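Local atomic coordinates of acetylxylan esterase / glucomannan deacetylase (Cellvibrio japonicus, PDB entry 2WAA), a protein that removes acetyl groups from acetylated xylan and glucomannan, taking part in the breakdown of plant cell wall polysaccharides. Residues A[134-139]-A[178-183]. Residues are numbered along the deposited sequence; the frame is centred on the assembly and turned at random.
Sequences KILVLG and QVQLVC
Leu136 holds CG anti to its backbone N (chi1 168°), and this turn carries CD1 towards the neighbouring strand, where it meets Val182 CG2 at 3.6 Å. Leu138 reaches the same valine from further along: its CG is anti to the carbonyl carbon (chi1 -56°), and CD2 lies 3.7 Å from Val182 CB, the two side chains running alongside each other. Two leucines of strand 134-139 thus meet Val182 on one face of the sheet. On the other face Val137 CG2 slants across to Val179 CG2 (3.8 Å), while Val137 CB packs beside Leu181 CD2. Strands 134-139 and 178-183 run parallel in full register, joined by five backbone hydrogen bonds. Two of them are nearly straight, Val137 N to Gln180 O and Val182 N to Val137 O, both 2.9 Å; the last, Gly139 N to Val182 O, is longer at 3.2 Å. At the start of the pair the Lys134 and Gln178 side chains lie side by side, CE 3.5 Å from NE2, yet their nitrogens turn to different carbonyls, Gln132 O for NZ and Pro131 O for NE2. At the far end Cys183 forms a disulfide with Cys144, close to Ser141, the probable nucleophile. The strands, with helix 167-174 between them in sequence, make a beta-alpha-beta unit of the SGNH-hydrolase fold. That helix covers the face of Ile135, Val137 and Val179, whereas helix 245-262 packs on Leu138; strand 178-183 borders the five-stranded parallel sheet, and strand 134-139 continues it inward by pairing with strand 228-231.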
loop_
_atom_site.group_PDB
_atom_site.type_symbol
_atom_site.label_atom_id
_atom_site.label_comp_id
_atom_site.label_asym_id
_atom_site.label_seq_id
_atom_site.Cartn_x
_atom_site.Cartn_y
_atom_site.Cartn_z
ATOM N N LYS A 134 -0.475 -13.373 -4.328
ATOM C CA LYS A 134 -1.019 -12.016 -4.202
ATOM C C LYS A 134 -1.487 -11.798 -2.758
ATOM O O LYS A 134 -2.240 -12.618 -2.238
ATOM C CB LYS A 134 -2.227 -11.889 -5.107
ATOM C CG LYS A 134 -1.785 -11.756 -6.581
ATOM C CD LYS A 134 -2.996 -11.827 -7.522
ATOM C CE LYS A 134 -2.523 -11.965 -8.961
ATOM N NZ LYS A 134 -1.838 -13.346 -9.197
ATOM N N ILE A 135 -1.048 -10.695 -2.145
ATOM C CA ILE A 135 -1.494 -10.324 -0.817
ATOM C C ILE A 135 -2.175 -8.938 -0.914
ATOM O O ILE A 135 -1.761 -8.083 -1.688
ATOM C CB ILE A 135 -0.298 -10.207 0.099
ATOM C CG1 ILE A 135 0.409 -11.574 0.238
ATOM C CG2 ILE A 135 -0.699 -9.680 1.490
ATOM C CD1 ILE A 135 1.826 -11.417 0.796
ATOM N N LEU A 136 -3.179 -8.752 -0.079
ATOM C CA LEU A 136 -3.845 -7.473 0.140
ATOM C C LEU A 136 -3.672 -7.174 1.643
ATOM O O LEU A 136 -4.076 -7.971 2.464
ATOM C CB LEU A 136 -5.344 -7.627 -0.177
ATOM C CG LEU A 136 -6.200 -6.422 0.291
ATOM C CD1 LEU A 136 -5.801 -5.106 -0.393
ATOM C CD2 LEU A 136 -7.658 -6.773 -0.075
ATOM N N VAL A 137 -3.157 -5.995 1.991
ATOM C CA VAL A 137 -3.029 -5.594 3.402
ATOM C C VAL A 137 -3.961 -4.390 3.622
ATOM O O VAL A 137 -3.845 -3.378 2.931
ATOM C CB VAL A 137 -1.614 -5.174 3.756
ATOM C CG1 VAL A 137 -1.470 -4.958 5.289
ATOM C CG2 VAL A 137 -0.592 -6.247 3.294
ATOM N N LEU A 138 -4.833 -4.511 4.613
ATOM C CA LEU A 138 -5.829 -3.451 4.925
ATOM C C LEU A 138 -5.443 -2.831 6.274
ATOM O O LEU A 138 -5.128 -3.553 7.241
ATOM C CB LEU A 138 -7.222 -4.056 5.093
ATOM C CG LEU A 138 -7.713 -4.869 3.898
ATOM C CD1 LEU A 138 -9.045 -5.588 4.166
ATOM C CD2 LEU A 138 -7.803 -3.999 2.673
ATOM N N GLY A 139 -5.483 -1.517 6.380
ATOM C CA GLY A 139 -5.136 -0.961 7.670
ATOM C C GLY A 139 -5.110 0.561 7.722
ATOM O O GLY A 139 -5.766 1.249 6.947
ATOM N N GLN A 178 2.962 -10.525 -4.778
ATOM C CA GLN A 178 2.500 -9.157 -5.029
ATOM C C GLN A 178 1.851 -8.612 -3.778
ATOM O O GLN A 178 1.409 -9.379 -2.921
ATOM C CB GLN A 178 1.439 -9.171 -6.130
ATOM C CG GLN A 178 1.940 -9.662 -7.482
ATOM C CD GLN A 178 0.827 -9.535 -8.477
ATOM O OE1 GLN A 178 0.157 -8.493 -8.494
ATOM N NE2 GLN A 178 0.630 -10.532 -9.342
ATOM N N VAL A 179 1.725 -7.286 -3.682
ATOM C CA VAL A 179 0.962 -6.740 -2.583
ATOM C C VAL A 179 0.205 -5.505 -3.039
ATOM O O VAL A 179 0.722 -4.692 -3.826
ATOM C CB VAL A 179 1.905 -6.389 -1.391
ATOM C CG1 VAL A 179 2.921 -5.263 -1.810
ATOM C CG2 VAL A 179 1.102 -5.995 -0.153
ATOM N N GLN A 180 -1.029 -5.361 -2.577
ATOM C CA GLN A 180 -1.683 -4.027 -2.571
ATOM C C GLN A 180 -1.842 -3.581 -1.121
ATOM O O GLN A 180 -2.189 -4.393 -0.241
ATOM C CB GLN A 180 -3.065 -4.090 -3.189
ATOM C CG GLN A 180 -3.049 -4.431 -4.668
ATOM C CD GLN A 180 -4.372 -4.039 -5.306
ATOM O OE1 GLN A 180 -5.411 -3.871 -4.618
ATOM N NE2 GLN A 180 -4.347 -3.882 -6.617
ATOM N N LEU A 181 -1.559 -2.307 -0.880
ATOM C CA LEU A 181 -1.816 -1.688 0.423
ATOM C C LEU A 181 -3.113 -0.853 0.284
ATOM O O LEU A 181 -3.223 0.000 -0.644
ATOM C CB LEU A 181 -0.647 -0.776 0.798
ATOM C CG LEU A 181 0.731 -1.428 0.784
ATOM C CD1 LEU A 181 1.799 -0.399 1.216
ATOM C CD2 LEU A 181 0.823 -2.722 1.688
ATOM N N VAL A 182 -4.111 -1.115 1.133
ATOM C CA VAL A 182 -5.383 -0.364 1.071
ATOM C C VAL A 182 -5.569 0.110 2.504
ATOM O O VAL A 182 -6.039 -0.634 3.358
ATOM C CB VAL A 182 -6.550 -1.246 0.552
ATOM C CG1 VAL A 182 -7.931 -0.542 0.729
ATOM C CG2 VAL A 182 -6.324 -1.549 -0.938
ATOM N N CYS A 183 -5.131 1.336 2.761
ATOM C CA CYS A 183 -4.953 1.824 4.129
ATOM C C CYS A 183 -5.154 3.333 4.082
ATOM O O CYS A 183 -4.989 3.967 3.024
ATOM C CB CYS A 183 -3.570 1.459 4.656
ATOM S SG CYS A 183 -2.246 1.884 3.437
#